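Long-range contacts in tyrosyl-DNA phosphodiesterase 2 (PDB 4F1H), which belongs to the endonuclease/exonuclease/phosphatase family, with a DNase I-like fold, and is modelled here with magnesium and bound nucleic acid: residues B[3-8]-B[34-39]; B[57-62]-B[72-77]; B[144-149]-B[211-216]; B[171-176]-B[206-211]. One frame throughout, in Å; residues are numbered along the deposited sequence.

The four contacts sample both sheets of the DNase I-like sandwich. Interactions 1 and 2 lie in one sheet, their centres 10 Å apart, joined where Val38 O accepts from Met73 N and where Tyr58 OH reaches Pro35 O. Interactions 3 and 4 belong to the other sheet and share Arg211, with interaction 4 nested in the chain loop that interaction 3 closes. The sheets meet face to face where Leu4 CD2 lies 3.4 Å from Ile148 CD1 and Ile6 CD1 lies 3.9 Å from Ile208 CD1. The side chain of Ser8 is about 13 Å from the magnesium ion, whereas the nearest atom of interaction 4 is about 6 Å from the nucleic acid.

Interaction 1 (B[3-8]-B[34-39]); sequences KLSIIS and TPDVVF
Ser5 and Asp36 clasp each other at the start of this contact. The backbone N of Ser5 donates to Asp36 OD2 (2.9 Å), meeting the oxygen on its anti side and well out of the carboxylate plane. In return Asp36 N donates to Ser5 OG at 3.3 Å. Chi1 of 61° places OG between its own N and carbonyl carbon, where Asp36 N can reach it; a water also bonds to it. A small serine suits the site because OG can lie right against Pro35 CA. Asp36 has work on its other oxygen too, since OD1 forms a salt bridge with Arg78.

Beyond this clasp the segments become neighbouring parallel strands, 4-10 and 37-43, the two arms of a beta-alpha-beta crossover whose connection runs through helix 19-33. Ile7 takes its place in the sheet with both backbone groups: its N donates to Val37 O at 3.0 Å, and its O receives Phe39 N at 2.9 Å.

Side chains then alternate between the faces. On one, Ile6 and Val37 stand side by side and point the same way, with Ile6 CG2 4.0 Å from Val37 CB. The Phe39 ring meets the two differently: Val37 CG1 lies over one face, toward its rim, while Ile6 CB meets its edge in plane, 3.8 Å from CE1. Branched aliphatic groups and a flat ring fill this buried face, which is turned toward Leu110, Leu112 and Ile148 of the other sheet. On the reverse face Ile7 lies across the proline ring, CD1 coming within 3.8 Å of Pro35 CG.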
loop_
_atom_site.group_PDB
_atom_site.type_symbol
_atom_site.label_atom_id
_atom_site.label_comp_id
_atom_site.label_asym_id
_atom_site.label_seq_id
_atom_site.Cartn_x
_atom_site.Cartn_y
_atom_site.Cartn_z
ATOM N N LYS B 3 -1.160 30.927 9.413
ATOM C CA LYS B 3 -1.447 29.623 8.802
ATOM C C LYS B 3 -1.142 29.567 7.315
ATOM O O LYS B 3 -1.659 30.361 6.537
ATOM C CB LYS B 3 -2.878 29.162 9.068
ATOM C CG LYS B 3 -3.104 28.705 10.525
ATOM C CD LYS B 3 -4.506 28.140 10.662
ATOM C CE LYS B 3 -4.977 28.173 12.104
ATOM N NZ LYS B 3 -6.474 28.149 12.154
ATOM N N LEU B 4 -0.330 28.580 6.946
ATOM C CA LEU B 4 -0.017 28.325 5.536
ATOM C C LEU B 4 -1.225 27.671 4.886
ATOM O O LEU B 4 -1.846 26.778 5.493
ATOM C CB LEU B 4 1.154 27.361 5.454
ATOM C CG LEU B 4 1.598 27.007 4.035
ATOM C CD1 LEU B 4 2.253 28.210 3.430
ATOM C CD2 LEU B 4 2.543 25.817 4.020
ATOM N N SER B 5 -1.577 28.101 3.676
ATOM C CA SER B 5 -2.709 27.459 2.970
ATOM C C SER B 5 -2.290 27.047 1.582
ATOM O O SER B 5 -1.473 27.716 0.942
ATOM C CB SER B 5 -3.912 28.396 2.860
ATOM O OG SER B 5 -3.579 29.551 2.131
ATOM N N ILE B 6 -2.874 25.958 1.081
ATOM C CA ILE B 6 -2.528 25.483 -0.262
ATOM C C ILE B 6 -3.778 25.038 -0.988
ATOM O O ILE B 6 -4.789 24.743 -0.351
ATOM C CB ILE B 6 -1.537 24.282 -0.224
ATOM C CG1 ILE B 6 -2.236 23.016 0.293
ATOM C CG2 ILE B 6 -0.294 24.616 0.599
ATOM C CD1 ILE B 6 -1.391 21.752 0.161
ATOM N N ILE B 7 -3.721 25.010 -2.323
ATOM C CA ILE B 7 -4.744 24.341 -3.116
ATOM C C ILE B 7 -3.981 23.384 -4.011
ATOM O O ILE B 7 -2.916 23.748 -4.476
ATOM C CB ILE B 7 -5.562 25.322 -3.962
ATOM C CG1 ILE B 7 -6.596 26.016 -3.043
ATOM C CG2 ILE B 7 -6.256 24.613 -5.181
ATOM C CD1 ILE B 7 -7.503 27.008 -3.760
ATOM N N SER B 8 -4.488 22.170 -4.224
ATOM C CA SER B 8 -3.891 21.269 -5.221
ATOM C C SER B 8 -5.032 20.831 -6.130
ATOM O O SER B 8 -6.141 20.488 -5.672
ATOM C CB SER B 8 -3.288 20.024 -4.546
ATOM O OG SER B 8 -2.683 19.149 -5.509
ATOM N N THR B 34 -7.366 32.558 -1.857
ATOM C CA THR B 34 -6.045 33.197 -1.792
ATOM C C THR B 34 -4.973 32.318 -1.151
ATOM O O THR B 34 -4.322 32.704 -0.168
ATOM C CB THR B 34 -6.111 34.607 -1.110
ATOM O OG1 THR B 34 -6.583 34.462 0.245
ATOM C CG2 THR B 34 -7.003 35.524 -1.904
ATOM N N PRO B 35 -4.758 31.112 -1.722
ATOM C CA PRO B 35 -3.819 30.166 -1.124
ATOM C C PRO B 35 -2.401 30.704 -1.240
ATOM O O PRO B 35 -2.096 31.357 -2.243
ATOM C CB PRO B 35 -3.971 28.905 -2.004
ATOM C CG PRO B 35 -4.613 29.403 -3.321
ATOM C CD PRO B 35 -5.444 30.592 -2.921
ATOM N N ASP B 36 -1.555 30.423 -0.262
ATOM C CA ASP B 36 -0.114 30.721 -0.377
ATOM C C ASP B 36 0.596 29.942 -1.493
ATOM O O ASP B 36 1.502 30.474 -2.122
ATOM C CB ASP B 36 0.563 30.448 0.957
ATOM C CG ASP B 36 -0.069 31.267 2.068
ATOM O OD1 ASP B 36 -0.320 32.477 1.824
ATOM O OD2 ASP B 36 -0.366 30.699 3.150
ATOM N N VAL B 37 0.149 28.717 -1.745
ATOM C CA VAL B 37 0.770 27.854 -2.752
ATOM C C VAL B 37 -0.331 27.157 -3.522
ATOM O O VAL B 37 -1.310 26.672 -2.924
ATOM C CB VAL B 37 1.672 26.777 -2.124
ATOM C CG1 VAL B 37 2.466 26.011 -3.212
ATOM C CG2 VAL B 37 2.683 27.402 -1.114
ATOM N N VAL B 38 -0.177 27.080 -4.838
ATOM C CA VAL B 38 -1.096 26.276 -5.644
ATOM C C VAL B 38 -0.260 25.234 -6.364
ATOM O O VAL B 38 0.762 25.560 -6.965
ATOM C CB VAL B 38 -1.836 27.099 -6.695
ATOM C CG1 VAL B 38 -2.984 26.285 -7.300
ATOM C CG2 VAL B 38 -2.383 28.406 -6.086
ATOM N N PHE B 39 -0.702 23.978 -6.290
ATOM C CA PHE B 39 -0.041 22.879 -6.985
ATOM C C PHE B 39 -1.045 22.417 -8.046
ATOM O O PHE B 39 -2.178 22.012 -7.703
ATOM C CB PHE B 39 0.184 21.688 -6.012
ATOM C CG PHE B 39 0.995 22.002 -4.792
ATOM C CD1 PHE B 39 0.403 22.489 -3.635
ATOM C CD2 PHE B 39 2.360 21.738 -4.768
ATOM C CE1 PHE B 39 1.156 22.738 -2.468
ATOM C CE2 PHE B 39 3.124 21.970 -3.588
ATOM C CZ PHE B 39 2.524 22.431 -2.438
HETATM O O HOH W 1 -3.562 31.798 3.537
#

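Interaction 2 (B[57-62]-B[72-77]); sequences SYLFFE and IMLRKS
In the beta hairpin of strands 58-62 and 69-75, Met73 is wedged against the rings of Phe60, its cross-strand partner, and Tyr58, two residues before it on the same face. Met73 runs alongside Phe60, placing CG over the ring face, 3.9 Å from the centroid, in a CH-pi contact. A bend at chi3 (59°) then turns CE between the aromatics, 3.4 Å from Phe60 CZ and 3.6 Å from Tyr58 CG. Its sulfur makes Met-aromatic contacts with both rings, a role that suits its flexible, polarisable thioether. On the reverse face Leu74 CD1 approaches Phe61 CE2 at 3.7 Å.

The backbones pair in antiparallel fashion, Leu59 with Leu74 and Phe61 with Ile72 each making two hydrogen bonds. At the hairpin's open end Lys76 N adds a nearly straight bond to Ser57 O (3.0 Å).

Arg75, extended from CG to NE, brings NH1 to Tyr58 OH at 3.1 Å. The oxygen lies in the guanidinium plane, although the ring stands 80° to that plane. Tyr58 OH also bonds to Pro35 O. The phenol therefore accepts from a cation and donates to a carbonyl, and the positive charge would be expected to polarise its O-H and strengthen that donation.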
loop_
_atom_site.group_PDB
_atom_site.type_symbol
_atom_site.label_atom_id
_atom_site.label_comp_id
_atom_site.label_asym_id
_atom_site.label_seq_id
_atom_site.Cartn_x
_atom_site.Cartn_y
_atom_site.Cartn_z
ATOM N N SER B 57 -1.025 37.923 -8.712
ATOM C CA SER B 57 -0.451 37.842 -7.380
ATOM C C SER B 57 0.528 36.663 -7.219
ATOM O O SER B 57 1.145 36.537 -6.158
ATOM C CB SER B 57 -1.557 37.656 -6.353
ATOM O OG SER B 57 -2.349 38.822 -6.291
ATOM N N TYR B 58 0.654 35.839 -8.267
ATOM C CA TYR B 58 1.424 34.592 -8.167
ATOM C C TYR B 58 2.632 34.551 -9.088
ATOM O O TYR B 58 2.571 35.050 -10.231
ATOM C CB TYR B 58 0.523 33.372 -8.455
ATOM C CG TYR B 58 -0.487 33.158 -7.355
ATOM C CD1 TYR B 58 -1.724 33.787 -7.406
ATOM C CD2 TYR B 58 -0.201 32.331 -6.265
ATOM C CE1 TYR B 58 -2.663 33.620 -6.347
ATOM C CE2 TYR B 58 -1.149 32.131 -5.226
ATOM C CZ TYR B 58 -2.349 32.797 -5.278
ATOM O OH TYR B 58 -3.250 32.590 -4.223
ATOM N N LEU B 59 3.696 33.932 -8.577
ATOM C CA LEU B 59 4.885 33.552 -9.338
ATOM C C LEU B 59 4.668 32.104 -9.794
ATOM O O LEU B 59 4.356 31.242 -8.952
ATOM C CB LEU B 59 6.095 33.653 -8.409
ATOM C CG LEU B 59 7.417 33.067 -8.911
ATOM C CD1 LEU B 59 7.844 33.778 -10.195
ATOM C CD2 LEU B 59 8.490 33.224 -7.790
ATOM N N PHE B 60 4.876 31.831 -11.092
ATOM C CA PHE B 60 4.539 30.521 -11.687
ATOM C C PHE B 60 5.810 29.722 -12.015
ATOM O O PHE B 60 6.759 30.279 -12.592
ATOM C CB PHE B 60 3.833 30.743 -13.018
ATOM C CG PHE B 60 2.376 31.080 -12.904
ATOM C CD1 PHE B 60 1.971 32.327 -12.455
ATOM C CD2 PHE B 60 1.415 30.160 -13.302
ATOM C CE1 PHE B 60 0.620 32.652 -12.354
ATOM C CE2 PHE B 60 0.052 30.486 -13.227
ATOM C CZ PHE B 60 -0.338 31.737 -12.742
ATOM N N PHE B 61 5.818 28.420 -11.693
ATOM C CA PHE B 61 6.840 27.488 -12.186
ATOM C C PHE B 61 6.114 26.378 -12.902
ATOM O O PHE B 61 5.132 25.864 -12.391
ATOM C CB PHE B 61 7.634 26.933 -11.014
ATOM C CG PHE B 61 8.482 27.970 -10.365
ATOM C CD1 PHE B 61 9.750 28.258 -10.880
ATOM C CD2 PHE B 61 7.974 28.760 -9.330
ATOM C CE1 PHE B 61 10.528 29.290 -10.332
ATOM C CE2 PHE B 61 8.744 29.793 -8.773
ATOM C CZ PHE B 61 10.021 30.066 -9.280
ATOM N N GLU B 62 6.600 26.001 -14.082
ATOM C CA GLU B 62 5.914 24.988 -14.893
ATOM C C GLU B 62 6.802 23.760 -15.090
ATOM O O GLU B 62 8.044 23.877 -15.199
ATOM C CB GLU B 62 5.508 25.609 -16.254
ATOM C CG GLU B 62 4.490 26.795 -16.145
ATOM C CD GLU B 62 4.350 27.624 -17.467
ATOM O OE1 GLU B 62 4.205 28.875 -17.366
ATOM O OE2 GLU B 62 4.371 27.027 -18.573
ATOM N N ILE B 72 3.581 25.013 -10.086
ATOM C CA ILE B 72 3.484 25.493 -8.725
ATOM C C ILE B 72 3.351 27.014 -8.797
ATOM O O ILE B 72 4.133 27.678 -9.479
ATOM C CB ILE B 72 4.717 25.089 -7.886
ATOM C CG1 ILE B 72 4.776 23.577 -7.682
ATOM C CG2 ILE B 72 4.687 25.779 -6.524
ATOM C CD1 ILE B 72 6.070 23.168 -6.919
ATOM N N MET B 73 2.315 27.564 -8.145
ATOM C CA MET B 73 2.127 29.025 -8.085
ATOM C C MET B 73 2.409 29.426 -6.654
ATOM O O MET B 73 1.916 28.782 -5.694
ATOM C CB MET B 73 0.676 29.388 -8.443
ATOM C CG MET B 73 0.319 28.978 -9.857
ATOM S SD MET B 73 -1.482 29.118 -10.148
ATOM C CE MET B 73 -1.778 30.877 -9.796
ATOM N N LEU B 74 3.201 30.487 -6.485
ATOM C CA LEU B 74 3.577 30.997 -5.155
ATOM C C LEU B 74 3.011 32.404 -4.936
ATOM O O LEU B 74 3.176 33.284 -5.783
ATOM C CB LEU B 74 5.118 31.081 -5.037
ATOM C CG LEU B 74 5.854 29.776 -5.320
ATOM C CD1 LEU B 74 7.404 29.959 -5.298
ATOM C CD2 LEU B 74 5.388 28.711 -4.349
ATOM N N ARG B 75 2.311 32.640 -3.826
ATOM C CA ARG B 75 1.766 33.976 -3.595
ATOM C C ARG B 75 2.906 34.921 -3.203
ATOM O O ARG B 75 3.474 34.778 -2.116
ATOM C CB ARG B 75 0.730 33.945 -2.472
ATOM C CG ARG B 75 -0.109 35.265 -2.412
ATOM C CD ARG B 75 -1.529 35.048 -1.842
ATOM N NE ARG B 75 -2.313 36.289 -1.957
ATOM C CZ ARG B 75 -3.306 36.505 -2.828
ATOM N NH1 ARG B 75 -3.716 35.554 -3.661
ATOM N NH2 ARG B 75 -3.926 37.683 -2.847
ATOM N N LYS B 76 3.205 35.899 -4.055
ATOM C CA LYS B 76 4.412 36.711 -3.886
ATOM C C LYS B 76 4.444 37.484 -2.575
ATOM O O LYS B 76 5.518 37.698 -2.000
ATOM C CB LYS B 76 4.565 37.658 -5.077
ATOM C CG LYS B 76 4.843 36.930 -6.384
ATOM C CD LYS B 76 5.044 37.899 -7.563
ATOM C CE LYS B 76 3.755 38.290 -8.236
ATOM N NZ LYS B 76 4.008 39.282 -9.348
ATOM N N SER B 77 3.275 37.880 -2.084
ATOM C CA SER B 77 3.236 38.674 -0.856
ATOM C C SER B 77 3.494 37.846 0.399
ATOM O O SER B 77 3.771 38.397 1.477
ATOM C CB SER B 77 1.898 39.389 -0.739
ATOM O OG SER B 77 0.827 38.454 -0.640
HETATM O O HOH W 2 1.271 38.342 -4.105
#

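Interaction 3 (B[144-149]-B[211-216]); sequences DAIVIF and RSAKTA
Arg211 closes over Val147 and Ala145 and carries most of this contact. Its backbone pairs with Val147 in both directions: N donates to Val147 O at 3.0 Å, and O accepts from Val147 N at 2.9 Å. The side chain leaves the strand with CG anti to its own N, and a bend at chi3 (79°) folds the guanidinium back over Val147. CG2 of that valine sits over the centre of the planar group, 3.8 Å from CZ, an apolar floor that leaves the N-H groups to act at the rim. There NH1 donates to Ala145 O at 2.9 Å, the oxygen tilted 20° from the guanidinium plane, and NE donates to Ser212 O. Ala141 O and Pro142 O receive NH2 and NH1, so several carbonyls fix the rotation of the group. Arginine, with donors pointing in several directions, suits such a cluster of backbone oxygens.

Ser212 turns its side chain away, and OG bonds to Val219 N. Ala213 points back inward, its CB 3.4 Å from Ala145 O; a methyl group is small enough to rest directly against the neighbouring backbone. A type I turn then spans Ala213 to Ala216. Within it Thr215 lies against Asp144, OG1 touching CA at 3.3 Å and CG2 touching CB at 3.7 Å, a van der Waals contact, while the carboxylate of Asp144 is engaged by Lys109.

This is antiparallel pairing at a strand end: strand 202-211 gives way to a turn beside strand 145-150, where this pair of inner strands comes to its end in one sheet of the DNase I-like sandwich.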
loop_
_atom_site.group_PDB
_atom_site.type_symbol
_atom_site.label_atom_id
_atom_site.label_comp_id
_atom_site.label_asym_id
_atom_site.label_seq_id
_atom_site.Cartn_x
_atom_site.Cartn_y
_atom_site.Cartn_z
ATOM N N ASP B 144 15.893 21.470 7.875
ATOM C CA ASP B 144 15.285 22.709 8.320
ATOM C C ASP B 144 14.055 23.115 7.508
ATOM O O ASP B 144 13.515 24.201 7.713
ATOM C CB ASP B 144 16.314 23.849 8.362
ATOM C CG ASP B 144 16.934 24.144 6.999
ATOM O OD1 ASP B 144 16.839 23.290 6.085
ATOM O OD2 ASP B 144 17.536 25.230 6.849
ATOM N N ALA B 145 13.593 22.230 6.618
ATOM C CA ALA B 145 12.405 22.533 5.818
ATOM C C ALA B 145 11.213 21.705 6.272
ATOM O O ALA B 145 11.374 20.524 6.650
ATOM C CB ALA B 145 12.647 22.269 4.317
ATOM N N ILE B 146 10.031 22.328 6.206
ATOM C CA ILE B 146 8.758 21.602 6.231
ATOM C C ILE B 146 8.555 21.141 4.778
ATOM O O ILE B 146 8.683 21.971 3.865
ATOM C CB ILE B 146 7.623 22.546 6.614
ATOM C CG1 ILE B 146 7.830 23.039 8.056
ATOM C CG2 ILE B 146 6.248 21.850 6.479
ATOM C CD1 ILE B 146 6.943 24.242 8.410
ATOM N N VAL B 147 8.285 19.849 4.568
ATOM C CA VAL B 147 7.970 19.321 3.243
ATOM C C VAL B 147 6.468 19.193 3.020
ATOM O O VAL B 147 5.758 18.594 3.826
ATOM C CB VAL B 147 8.607 17.919 3.038
ATOM C CG1 VAL B 147 8.355 17.406 1.637
ATOM C CG2 VAL B 147 10.083 18.017 3.308
ATOM N N ILE B 148 5.982 19.729 1.900
ATOM C CA ILE B 148 4.580 19.489 1.492
ATOM C C ILE B 148 4.611 18.989 0.058
ATOM O O ILE B 148 5.070 19.705 -0.850
ATOM C CB ILE B 148 3.767 20.777 1.550
ATOM C CG1 ILE B 148 3.723 21.287 2.999
ATOM C CG2 ILE B 148 2.330 20.524 0.997
ATOM C CD1 ILE B 148 2.888 22.561 3.140
ATOM N N PHE B 149 4.211 17.735 -0.143
ATOM C CA PHE B 149 3.958 17.241 -1.474
ATOM C C PHE B 149 2.460 17.287 -1.685
ATOM O O PHE B 149 1.699 16.815 -0.824
ATOM C CB PHE B 149 4.469 15.788 -1.657
ATOM C CG PHE B 149 3.992 15.168 -2.934
ATOM C CD1 PHE B 149 2.741 14.541 -2.989
ATOM C CD2 PHE B 149 4.752 15.248 -4.084
ATOM C CE1 PHE B 149 2.248 14.038 -4.198
ATOM C CE2 PHE B 149 4.272 14.684 -5.296
ATOM C CZ PHE B 149 3.042 14.091 -5.334
ATOM N N ARG B 211 5.799 16.478 5.903
ATOM C CA ARG B 211 6.883 16.147 6.841
ATOM C C ARG B 211 7.306 17.424 7.573
ATOM O O ARG B 211 7.418 18.502 6.963
ATOM C CB ARG B 211 8.085 15.549 6.101
ATOM C CG ARG B 211 9.126 14.944 7.068
ATOM C CD ARG B 211 10.507 14.997 6.441
ATOM N NE ARG B 211 11.057 16.337 6.569
ATOM C CZ ARG B 211 12.241 16.711 6.097
ATOM N NH1 ARG B 211 12.657 17.948 6.292
ATOM N NH2 ARG B 211 12.992 15.855 5.425
ATOM N N SER B 212 7.492 17.341 8.900
ATOM C CA SER B 212 7.960 18.518 9.631
ATOM C C SER B 212 9.444 18.764 9.419
ATOM O O SER B 212 10.166 17.925 8.877
ATOM C CB SER B 212 7.702 18.372 11.136
ATOM O OG SER B 212 6.342 18.103 11.391
ATOM N N ALA B 213 9.887 19.936 9.865
ATOM C CA ALA B 213 11.317 20.262 9.932
ATOM C C ALA B 213 11.745 19.827 11.324
ATOM O O ALA B 213 10.979 20.024 12.277
ATOM C CB ALA B 213 11.508 21.774 9.817
ATOM N N LYS B 214 12.946 19.254 11.445
ATOM C CA LYS B 214 13.566 18.992 12.766
ATOM C C LYS B 214 13.890 20.255 13.572
ATOM O O LYS B 214 13.975 20.210 14.805
ATOM C CB LYS B 214 14.868 18.213 12.599
ATOM C CG LYS B 214 14.759 16.963 11.774
ATOM C CD LYS B 214 14.196 15.818 12.585
ATOM C CE LYS B 214 14.375 14.503 11.840
ATOM N NZ LYS B 214 13.899 13.314 12.611
ATOM N N THR B 215 14.083 21.372 12.869
ATOM C CA THR B 215 14.542 22.627 13.475
ATOM C C THR B 215 13.413 23.492 14.045
ATOM O O THR B 215 13.653 24.590 14.555
ATOM C CB THR B 215 15.318 23.457 12.432
ATOM O OG1 THR B 215 14.452 23.791 11.330
ATOM C CG2 THR B 215 16.516 22.660 11.911
ATOM N N ALA B 216 12.182 22.995 13.950
ATOM C CA ALA B 216 11.005 23.760 14.353
ATOM C C ALA B 216 10.016 22.813 15.042
ATOM O O ALA B 216 10.155 21.586 14.930
ATOM C CB ALA B 216 10.371 24.418 13.128
#

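Interaction 4 (B[171-176]-B[206-211]); sequences CDVWEQ and DRIFLR
Val173 CG2 overlaps the branch methyl of Ile208, CG2 to CG2 at 3.6 Å, and also reaches Leu210 CB. The two beta-branched side chains cross obliquely, a compact fit for a buried place. In the backbone, Val173 N donates to Ile208 O (2.9 Å), continuing the antiparallel pairing in which Cys171 and Leu210 exchange two bonds. Cys171 SG rests 4.0 Å from Leu210 CB.

Asp172 stands between as the N-cap of helix 173-176. With CG anti to the backbone N (chi1 171°), its OD1 accepts weak bonds from Trp174 N and Glu175 N, as a short polar side chain can at a helix start. A water held by OD1 at 2.8 Å accepts from Ile208 N. OD2 forms a salt bridge with Arg204, and it meets the edge of the Phe209 ring, 3.9 Å from CE1. Arg207 makes no direct salt bridge to Asp172: NH1 is 4.2 Å from OD2, which lies well out of the guanidinium plane, and a second water bridges them, accepting from NH1 and donating to OD2. Arg207 also bonds Asp157 and Arg204 O.

Strand 202-211 thus lies between strands 145-150 and 170-172, while Val173 and Ile208 face Cys246 of strand 243-249 in the opposing sheet and Trp174 packs on Met224 of strand 220-227.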
loop_
_atom_site.group_PDB
_atom_site.type_symbol
_atom_site.label_atom_id
_atom_site.label_comp_id
_atom_site.label_asym_id
_atom_site.label_seq_id
_atom_site.Cartn_x
_atom_site.Cartn_y
_atom_site.Cartn_z
ATOM N N CYS B 171 3.176 12.009 6.875
ATOM C CA CYS B 171 1.784 11.601 6.973
ATOM C C CYS B 171 1.027 11.994 5.722
ATOM O O CYS B 171 1.446 12.877 4.971
ATOM C CB CYS B 171 1.105 12.209 8.193
ATOM S SG CYS B 171 0.878 13.999 8.122
ATOM N N ASP B 172 -0.102 11.331 5.522
ATOM C CA ASP B 172 -1.043 11.742 4.488
ATOM C C ASP B 172 -2.036 12.648 5.235
ATOM O O ASP B 172 -2.657 12.222 6.231
ATOM C CB ASP B 172 -1.698 10.470 3.921
ATOM C CG ASP B 172 -2.862 10.752 2.981
ATOM O OD1 ASP B 172 -3.706 11.614 3.311
ATOM O OD2 ASP B 172 -2.918 10.059 1.932
ATOM N N VAL B 173 -2.232 13.887 4.769
ATOM C CA VAL B 173 -3.044 14.861 5.519
ATOM C C VAL B 173 -4.493 14.398 5.746
ATOM O O VAL B 173 -5.066 14.588 6.844
ATOM C CB VAL B 173 -2.982 16.271 4.858
ATOM C CG1 VAL B 173 -3.960 17.241 5.491
ATOM C CG2 VAL B 173 -1.552 16.816 4.923
ATOM N N TRP B 174 -5.106 13.796 4.722
ATOM C CA TRP B 174 -6.472 13.338 4.888
ATOM C C TRP B 174 -6.546 12.294 6.013
ATOM O O TRP B 174 -7.491 12.319 6.809
ATOM C CB TRP B 174 -7.015 12.759 3.580
ATOM C CG TRP B 174 -8.363 12.175 3.726
ATOM C CD1 TRP B 174 -9.540 12.866 3.796
ATOM C CD2 TRP B 174 -8.702 10.776 3.789
ATOM N NE1 TRP B 174 -10.597 11.981 3.889
ATOM C CE2 TRP B 174 -10.110 10.701 3.898
ATOM C CE3 TRP B 174 -7.957 9.590 3.764
ATOM C CZ2 TRP B 174 -10.794 9.472 4.009
ATOM C CZ3 TRP B 174 -8.626 8.365 3.863
ATOM C CH2 TRP B 174 -10.037 8.319 3.987
ATOM N N GLU B 175 -5.581 11.377 6.069
ATOM C CA GLU B 175 -5.558 10.377 7.158
ATOM C C GLU B 175 -5.360 11.063 8.499
ATOM O O GLU B 175 -6.071 10.794 9.478
ATOM C CB GLU B 175 -4.428 9.364 6.927
ATOM C CG GLU B 175 -4.640 8.538 5.680
ATOM C CD GLU B 175 -3.547 7.504 5.464
ATOM O OE1 GLU B 175 -2.462 7.597 6.090
ATOM O OE2 GLU B 175 -3.790 6.587 4.656
ATOM N N GLN B 176 -4.397 11.969 8.540
ATOM C CA GLN B 176 -4.043 12.662 9.777
ATOM C C GLN B 176 -5.231 13.463 10.307
ATOM O O GLN B 176 -5.416 13.594 11.535
ATOM C CB GLN B 176 -2.823 13.562 9.519
ATOM C CG GLN B 176 -2.201 14.176 10.761
ATOM C CD GLN B 176 -1.495 13.139 11.623
ATOM O OE1 GLN B 176 -1.065 12.088 11.138
ATOM N NE2 GLN B 176 -1.376 13.429 12.912
ATOM N N ASP B 206 -6.008 12.417 -5.412
ATOM C CA ASP B 206 -5.304 13.628 -5.056
ATOM C C ASP B 206 -4.988 13.554 -3.589
ATOM O O ASP B 206 -5.897 13.369 -2.760
ATOM C CB ASP B 206 -6.220 14.795 -5.404
ATOM C CG ASP B 206 -6.526 14.801 -6.896
ATOM O OD1 ASP B 206 -5.640 15.258 -7.680
ATOM O OD2 ASP B 206 -7.578 14.265 -7.324
ATOM N N ARG B 207 -3.696 13.672 -3.267
ATOM C CA ARG B 207 -3.220 13.467 -1.902
ATOM C C ARG B 207 -2.145 14.457 -1.543
ATOM O O ARG B 207 -1.440 14.964 -2.422
ATOM C CB ARG B 207 -2.661 12.039 -1.691
ATOM C CG ARG B 207 -3.624 10.913 -2.128
ATOM C CD ARG B 207 -3.099 9.526 -1.727
ATOM N NE ARG B 207 -4.106 8.552 -2.128
ATOM C CZ ARG B 207 -4.215 7.303 -1.662
ATOM N NH1 ARG B 207 -3.343 6.819 -0.777
ATOM N NH2 ARG B 207 -5.217 6.538 -2.100
ATOM N N ILE B 208 -2.034 14.735 -0.247
ATOM C CA ILE B 208 -1.013 15.647 0.292
ATOM C C ILE B 208 -0.197 14.884 1.316
ATOM O O ILE B 208 -0.777 14.260 2.244
ATOM C CB ILE B 208 -1.661 16.830 1.030
ATOM C CG1 ILE B 208 -2.663 17.535 0.109
ATOM C CG2 ILE B 208 -0.611 17.784 1.568
ATOM C CD1 ILE B 208 -3.551 18.547 0.864
ATOM N N PHE B 209 1.131 14.939 1.172
ATOM C CA PHE B 209 2.081 14.316 2.133
ATOM C C PHE B 209 2.816 15.432 2.858
ATOM O O PHE B 209 3.223 16.425 2.240
ATOM C CB PHE B 209 3.070 13.384 1.407
ATOM C CG PHE B 209 2.404 12.237 0.661
ATOM C CD1 PHE B 209 1.257 11.616 1.162
ATOM C CD2 PHE B 209 2.918 11.816 -0.565
ATOM C CE1 PHE B 209 0.644 10.573 0.458
ATOM C CE2 PHE B 209 2.329 10.764 -1.266
ATOM C CZ PHE B 209 1.173 10.157 -0.760
ATOM N N LEU B 210 2.971 15.287 4.171
ATOM C CA LEU B 210 3.546 16.332 5.014
ATOM C C LEU B 210 4.672 15.768 5.854
ATOM O O LEU B 210 4.536 14.691 6.432
ATOM C CB LEU B 210 2.449 16.925 5.917
ATOM C CG LEU B 210 2.936 17.852 7.036
ATOM C CD1 LEU B 210 3.502 19.172 6.437
ATOM C CD2 LEU B 210 1.801 18.160 8.031
ATOM N N ARG B 211 5.799 16.478 5.903
ATOM C CA ARG B 211 6.883 16.147 6.841
ATOM C C ARG B 211 7.306 17.424 7.573
ATOM O O ARG B 211 7.418 18.502 6.963
ATOM C CB ARG B 211 8.085 15.549 6.101
ATOM C CG ARG B 211 9.126 14.944 7.068
ATOM C CD ARG B 211 10.507 14.997 6.441
ATOM N NE ARG B 211 11.057 16.337 6.569
ATOM C CZ ARG B 211 12.241 16.711 6.097
ATOM N NH1 ARG B 211 12.657 17.948 6.292
ATOM N NH2 ARG B 211 12.992 15.855 5.425
HETATM O O HOH W 3 -4.220 13.607 1.421
HETATM O O HOH W 4 -1.620 8.049 1.160
#